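Local structure of pumilio homology domain family member 4 (Saccharomyces cerevisiae, 3BWT) at residues 73-77 with 106-112; 209-214 with 247-252. The protein binds mRNA through a curved array of Pumilio repeats and, though dispensable for haploid growth, may affect diploid formation. All blocks are in the same frame, centred on the assembly; numbering follows the deposited sequence.

Contact 1. Residues 73-77 with 106-112; sequences TEQRI and CIKTDEE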
loop_
_atom_site.group_PDB
_atom_site.type_symbol
_atom_site.label_atom_id
_atom_site.label_comp_id
_atom_site.label_asym_id
_atom_site.label_seq_id
_atom_site.Cartn_x
_atom_site.Cartn_y
_atom_site.Cartn_z
ATOM N N THR A 73 -12.675 -8.521 27.179
ATOM C CA THR A 73 -12.733 -9.421 26.037
ATOM C C THR A 73 -14.159 -9.918 25.792
ATOM O O THR A 73 -14.592 -10.047 24.647
ATOM C CB THR A 73 -11.756 -10.585 26.183
ATOM O OG1 THR A 73 -10.435 -10.113 25.891
ATOM C CG2 THR A 73 -12.108 -11.698 25.216
ATOM N N GLU A 74 -14.894 -10.172 26.869
ATOM C CA GLU A 74 -16.265 -10.618 26.730
ATOM C C GLU A 74 -17.055 -9.559 25.974
ATOM O O GLU A 74 -17.776 -9.863 25.022
ATOM C CB GLU A 74 -16.903 -10.892 28.096
ATOM C CG GLU A 74 -16.421 -12.178 28.773
ATOM C CD GLU A 74 -14.959 -12.104 29.200
ATOM O OE1 GLU A 74 -14.600 -11.157 29.937
ATOM O OE2 GLU A 74 -14.169 -12.993 28.803
ATOM N N GLN A 75 -16.911 -8.311 26.401
ATOM C CA GLN A 75 -17.665 -7.224 25.799
ATOM C C GLN A 75 -17.226 -7.004 24.360
ATOM O O GLN A 75 -18.057 -6.846 23.463
ATOM C CB GLN A 75 -17.488 -5.957 26.614
ATOM C CG GLN A 75 -18.221 -5.972 27.927
ATOM C CD GLN A 75 -17.668 -4.965 28.911
ATOM O OE1 GLN A 75 -16.469 -4.676 28.911
ATOM N NE2 GLN A 75 -18.535 -4.430 29.760
ATOM N N ARG A 76 -15.918 -7.015 24.142
ATOM C CA ARG A 76 -15.379 -6.828 22.810
ATOM C C ARG A 76 -15.954 -7.846 21.840
ATOM O O ARG A 76 -16.278 -7.512 20.694
ATOM C CB ARG A 76 -13.857 -6.924 22.818
ATOM C CG ARG A 76 -13.230 -6.455 21.518
ATOM C CD ARG A 76 -11.717 -6.338 21.615
ATOM N NE ARG A 76 -11.105 -7.639 21.844
ATOM C CZ ARG A 76 -10.537 -8.005 22.985
ATOM N NH1 ARG A 76 -10.482 -7.152 24.000
ATOM N NH2 ARG A 76 -10.017 -9.221 23.103
ATOM N N ILE A 77 -16.080 -9.087 22.293
ATOM C CA ILE A 77 -16.609 -10.148 21.441
ATOM C C ILE A 77 -18.066 -9.903 21.063
ATOM O O ILE A 77 -18.511 -10.304 19.981
ATOM C CB ILE A 77 -16.430 -11.534 22.091
ATOM C CG1 ILE A 77 -14.939 -11.797 22.301
ATOM C CG2 ILE A 77 -17.007 -12.618 21.207
ATOM C CD1 ILE A 77 -14.627 -12.937 23.219
ATOM N N CYS A 106 -7.534 -4.505 18.117
ATOM C CA CYS A 106 -7.831 -4.803 19.513
ATOM C C CYS A 106 -8.073 -6.276 19.825
ATOM O O CYS A 106 -7.973 -6.682 20.977
ATOM C CB CYS A 106 -9.031 -3.990 19.987
ATOM S SG CYS A 106 -8.648 -2.298 20.379
ATOM N N ILE A 107 -8.397 -7.073 18.816
ATOM C CA ILE A 107 -8.798 -8.445 19.086
ATOM C C ILE A 107 -7.641 -9.295 19.577
ATOM O O ILE A 107 -6.548 -9.263 19.031
ATOM C CB ILE A 107 -9.512 -9.116 17.890
ATOM C CG1 ILE A 107 -8.573 -9.243 16.692
ATOM C CG2 ILE A 107 -10.773 -8.345 17.530
ATOM C CD1 ILE A 107 -9.266 -9.758 15.448
ATOM N N LYS A 108 -7.906 -10.055 20.630
ATOM C CA LYS A 108 -6.900 -10.898 21.236
ATOM C C LYS A 108 -7.162 -12.378 20.930
ATOM O O LYS A 108 -6.229 -13.121 20.632
ATOM C CB LYS A 108 -6.828 -10.626 22.750
ATOM C CG LYS A 108 -6.302 -9.220 23.113
ATOM C CD LYS A 108 -6.350 -8.918 24.624
ATOM C CE LYS A 108 -7.780 -8.680 25.120
ATOM N NZ LYS A 108 -7.889 -7.956 26.435
ATOM N N THR A 109 -8.426 -12.799 20.980
ATOM C CA THR A 109 -8.777 -14.218 20.821
ATOM C C THR A 109 -8.773 -14.675 19.368
ATOM O O THR A 109 -8.706 -13.864 18.449
ATOM C CB THR A 109 -10.179 -14.559 21.411
ATOM O OG1 THR A 109 -11.204 -13.995 20.583
ATOM C CG2 THR A 109 -10.330 -14.035 22.834
ATOM N N ASP A 110 -8.867 -15.982 19.163
ATOM C CA ASP A 110 -8.872 -16.529 17.816
ATOM C C ASP A 110 -10.303 -16.706 17.334
ATOM O O ASP A 110 -10.568 -16.781 16.135
ATOM C CB ASP A 110 -8.116 -17.855 17.766
ATOM C CG ASP A 110 -6.621 -17.665 17.898
ATOM O OD1 ASP A 110 -6.162 -16.506 17.785
ATOM O OD2 ASP A 110 -5.908 -18.679 18.090
ATOM N N GLU A 111 -11.227 -16.774 18.284
ATOM C CA GLU A 111 -12.644 -16.778 17.958
ATOM C C GLU A 111 -13.014 -15.436 17.329
ATOM O O GLU A 111 -13.824 -15.364 16.402
ATOM C CB GLU A 111 -13.465 -17.022 19.224
ATOM C CG GLU A 111 -14.774 -16.251 19.287
ATOM C CD GLU A 111 -15.532 -16.513 20.575
ATOM O OE1 GLU A 111 -14.868 -16.668 21.633
ATOM O OE2 GLU A 111 -16.787 -16.569 20.524
ATOM N N GLU A 112 -12.407 -14.378 17.858
ATOM C CA GLU A 112 -12.591 -13.029 17.356
ATOM C C GLU A 112 -12.061 -12.901 15.942
ATOM O O GLU A 112 -12.620 -12.163 15.130
ATOM C CB GLU A 112 -11.842 -12.036 18.242
ATOM C CG GLU A 112 -12.627 -11.515 19.421
ATOM C CD GLU A 112 -11.758 -10.702 20.362
ATOM O OE1 GLU A 112 -10.802 -11.263 20.944
ATOM O OE2 GLU A 112 -12.036 -9.499 20.521
#
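A capping box, Thr109 with Glu112 at the start of helix 110-120, meets Arg76 of helix 73-83 where Pumilio repeats 2 and 3 join on the convex side of the array. It illustrates how a single carboxylate can serve both the start of its own helix and the neighbouring repeat. Glu112 N donates to Thr109 OG1 (3.0 Å), and Glu112 OE1 turns back to accept from Thr109 N (2.8 Å), Thr109 OG1 and Lys108 N. The fourth donor comes from across the contact: Arg76 NH2 reaches the syn lone pair of Glu112 OE1 at 3.1 Å, in the guanidinium plane. Arg76 NE pairs with Glu112 OE2, completing a two-pronged salt bridge with the two planes 30° apart. A bend at chi3 (64°) swings the guanidinium onto this carboxylate, and Thr73 OG1 takes a further bond from Arg76 NH2. Cys106 O lies over one guanidinium face, offset toward its rim. With an alanine here instead of Glu112, the buried Arg76 would probably be left without its countercharge, and the amides of Lys108 and Thr109 without their shared acceptor. Ile77 crosses the glutamate at about a right angle, its CG1 3.7 Å from Glu112 CG.

Contact 2. Residues 209-214 with 247-252; sequences VQYIIT and NVIEKI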
loop_
_atom_site.group_PDB
_atom_site.type_symbol
_atom_site.label_atom_id
_atom_site.label_comp_id
_atom_site.label_asym_id
_atom_site.label_seq_id
_atom_site.Cartn_x
_atom_site.Cartn_y
_atom_site.Cartn_z
ATOM N N VAL A 209 5.164 -4.041 -9.426
ATOM C CA VAL A 209 6.347 -4.645 -10.003
ATOM C C VAL A 209 7.608 -4.089 -9.344
ATOM O O VAL A 209 8.570 -4.821 -9.096
ATOM C CB VAL A 209 6.387 -4.425 -11.522
ATOM C CG1 VAL A 209 7.634 -5.045 -12.124
ATOM C CG2 VAL A 209 5.142 -5.010 -12.162
ATOM N N GLN A 210 7.600 -2.795 -9.047
ATOM C CA GLN A 210 8.724 -2.178 -8.349
ATOM C C GLN A 210 8.837 -2.685 -6.918
ATOM O O GLN A 210 9.930 -2.852 -6.391
ATOM C CB GLN A 210 8.555 -0.669 -8.293
ATOM C CG GLN A 210 8.535 0.053 -9.628
ATOM C CD GLN A 210 8.573 1.560 -9.424
ATOM O OE1 GLN A 210 9.514 2.087 -8.835
ATOM N NE2 GLN A 210 7.536 2.254 -9.879
ATOM N N TYR A 211 7.700 -2.906 -6.274
ATOM C CA TYR A 211 7.713 -3.217 -4.864
ATOM C C TYR A 211 8.333 -4.590 -4.611
ATOM O O TYR A 211 8.979 -4.816 -3.588
ATOM C CB TYR A 211 6.306 -3.125 -4.280
ATOM C CG TYR A 211 6.316 -2.878 -2.790
ATOM C CD1 TYR A 211 6.923 -1.743 -2.262
ATOM C CD2 TYR A 211 5.742 -3.785 -1.914
ATOM C CE1 TYR A 211 6.945 -1.516 -0.908
ATOM C CE2 TYR A 211 5.764 -3.571 -0.551
ATOM C CZ TYR A 211 6.365 -2.435 -0.052
ATOM O OH TYR A 211 6.387 -2.222 1.306
ATOM N N ILE A 212 8.132 -5.505 -5.549
ATOM C CA ILE A 212 8.718 -6.828 -5.449
ATOM C C ILE A 212 10.217 -6.681 -5.335
ATOM O O ILE A 212 10.850 -7.327 -4.512
ATOM C CB ILE A 212 8.406 -7.669 -6.694
ATOM C CG1 ILE A 212 6.906 -7.956 -6.763
ATOM C CG2 ILE A 212 9.254 -8.960 -6.709
ATOM C CD1 ILE A 212 6.474 -8.622 -8.045
ATOM N N ILE A 213 10.778 -5.817 -6.172
ATOM C CA ILE A 213 12.214 -5.594 -6.194
ATOM C C ILE A 213 12.665 -4.877 -4.932
ATOM O O ILE A 213 13.638 -5.265 -4.301
ATOM C CB ILE A 213 12.607 -4.797 -7.427
ATOM C CG1 ILE A 213 12.159 -5.557 -8.674
ATOM C CG2 ILE A 213 14.106 -4.546 -7.453
ATOM C CD1 ILE A 213 12.613 -4.940 -9.969
ATOM N N THR A 214 11.939 -3.834 -4.563
ATOM C CA THR A 214 12.169 -3.132 -3.307
ATOM C C THR A 214 12.313 -4.090 -2.131
ATOM O O THR A 214 13.231 -3.969 -1.316
ATOM C CB THR A 214 11.001 -2.170 -3.019
ATOM O OG1 THR A 214 11.087 -1.059 -3.914
ATOM C CG2 THR A 214 11.030 -1.674 -1.573
ATOM N N ASN A 247 9.268 3.676 -14.994
ATOM C CA ASN A 247 9.390 3.636 -13.537
ATOM C C ASN A 247 10.091 2.369 -13.118
ATOM O O ASN A 247 10.898 2.367 -12.204
ATOM C CB ASN A 247 8.018 3.665 -12.876
ATOM C CG ASN A 247 7.318 4.990 -13.034
ATOM O OD1 ASN A 247 6.112 5.072 -12.841
ATOM N ND2 ASN A 247 8.069 6.037 -13.389
ATOM N N VAL A 248 9.754 1.285 -13.801
ATOM C CA VAL A 248 10.356 -0.007 -13.549
ATOM C C VAL A 248 11.803 -0.040 -14.041
ATOM O O VAL A 248 12.695 -0.499 -13.336
ATOM C CB VAL A 248 9.536 -1.142 -14.204
ATOM C CG1 VAL A 248 10.198 -2.483 -13.952
ATOM C CG2 VAL A 248 8.116 -1.149 -13.661
ATOM N N ILE A 249 12.047 0.454 -15.247
ATOM C CA ILE A 249 13.411 0.458 -15.756
ATOM C C ILE A 249 14.342 1.179 -14.776
ATOM O O ILE A 249 15.388 0.641 -14.402
ATOM C CB ILE A 249 13.507 1.072 -17.161
ATOM C CG1 ILE A 249 12.686 0.250 -18.157
ATOM C CG2 ILE A 249 14.944 1.114 -17.606
ATOM C CD1 ILE A 249 13.309 -1.073 -18.521
ATOM N N GLU A 250 13.947 2.382 -14.358
ATOM C CA GLU A 250 14.661 3.144 -13.327
ATOM C C GLU A 250 14.833 2.378 -12.017
ATOM O O GLU A 250 15.874 2.461 -11.361
ATOM C CB GLU A 250 13.917 4.441 -13.017
ATOM C CG GLU A 250 14.388 5.651 -13.802
ATOM C CD GLU A 250 14.326 6.921 -12.974
ATOM O OE1 GLU A 250 13.955 6.832 -11.779
ATOM O OE2 GLU A 250 14.650 8.001 -13.509
ATOM N N LYS A 251 13.794 1.656 -11.621
ATOM C CA LYS A 251 13.846 0.886 -10.393
ATOM C C LYS A 251 14.982 -0.132 -10.474
ATOM O O LYS A 251 15.759 -0.287 -9.536
ATOM C CB LYS A 251 12.519 0.176 -10.150
ATOM C CG LYS A 251 12.524 -0.659 -8.892
ATOM C CD LYS A 251 12.919 0.191 -7.711
ATOM C CE LYS A 251 12.929 -0.618 -6.449
ATOM N NZ LYS A 251 12.983 0.269 -5.252
ATOM N N ILE A 252 15.061 -0.817 -11.609
ATOM C CA ILE A 252 16.126 -1.772 -11.889
ATOM C C ILE A 252 17.496 -1.086 -11.996
ATOM O O ILE A 252 18.490 -1.574 -11.446
ATOM C CB ILE A 252 15.831 -2.556 -13.178
ATOM C CG1 ILE A 252 14.652 -3.500 -12.967
ATOM C CG2 ILE A 252 17.049 -3.335 -13.615
ATOM C CD1 ILE A 252 13.923 -3.865 -14.246
#
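Lys251 of Pumilio repeat 7 reaches across to Gln210 and Thr214 of repeat 6, bridging two neighbours in the row of helices that lines the concave, RNA-binding side of a PUF domain. The segments 209-214 and 247-252 run nearly parallel, 11° apart, with their axes 9.8 Å from each other, a spacing that side chains must span. Lys251 does so atom by atom. Its CB lies 3.8 Å from Gln210 OE1; CG then passes over Gln210 CB, at 4.0 Å. The chain bends once, at chi2 (55°), and runs extended from there, CD passing Gln210 OE1 more loosely, at 4.1 Å, and CE coming 3.7 Å from the backbone Gln210 O. At the tip, NZ donates a hydrogen bond to Thr214 OG1 (2.7 Å), so the aliphatic stem packs on one residue while the charge is held a helical turn further on. Gln210 crosses the lysine stem obliquely, its NE2 ending 3.3 Å from Asn247 CB. Gln210 and Asn247 occupy positions that, as in related PUF repeats, probably contact RNA bases. Beneath this polar layer the helices meet through hydrocarbon: Val209 CG1 touches Val248 CG1, the two side chains crossing at about a right angle, and Ile213 CD1 rests 3.9 Å from Ile252 CG1.

Contact 1 comes first along the chain, linking repeats 2 and 3 through helix 73-83 and the turn that leads from helix 96-106 into helix 110-120; contact 2 follows, linking repeats 6 and 7 through helices 205-219 and 245-253. Their centres are about 40 Å apart, on opposite sides of the chain's centre, and their nearest atoms are about 22 Å apart. All four segments belong to the all-helical PUM-HD, the RNA-binding part of a longer protein. One joint lies at the start of the outer helices, the other among the inner ones. A repeat protein is built by joining each unit to the next, and joints on both layers are consistent with a continuous curved scaffold presenting its concave face to RNA.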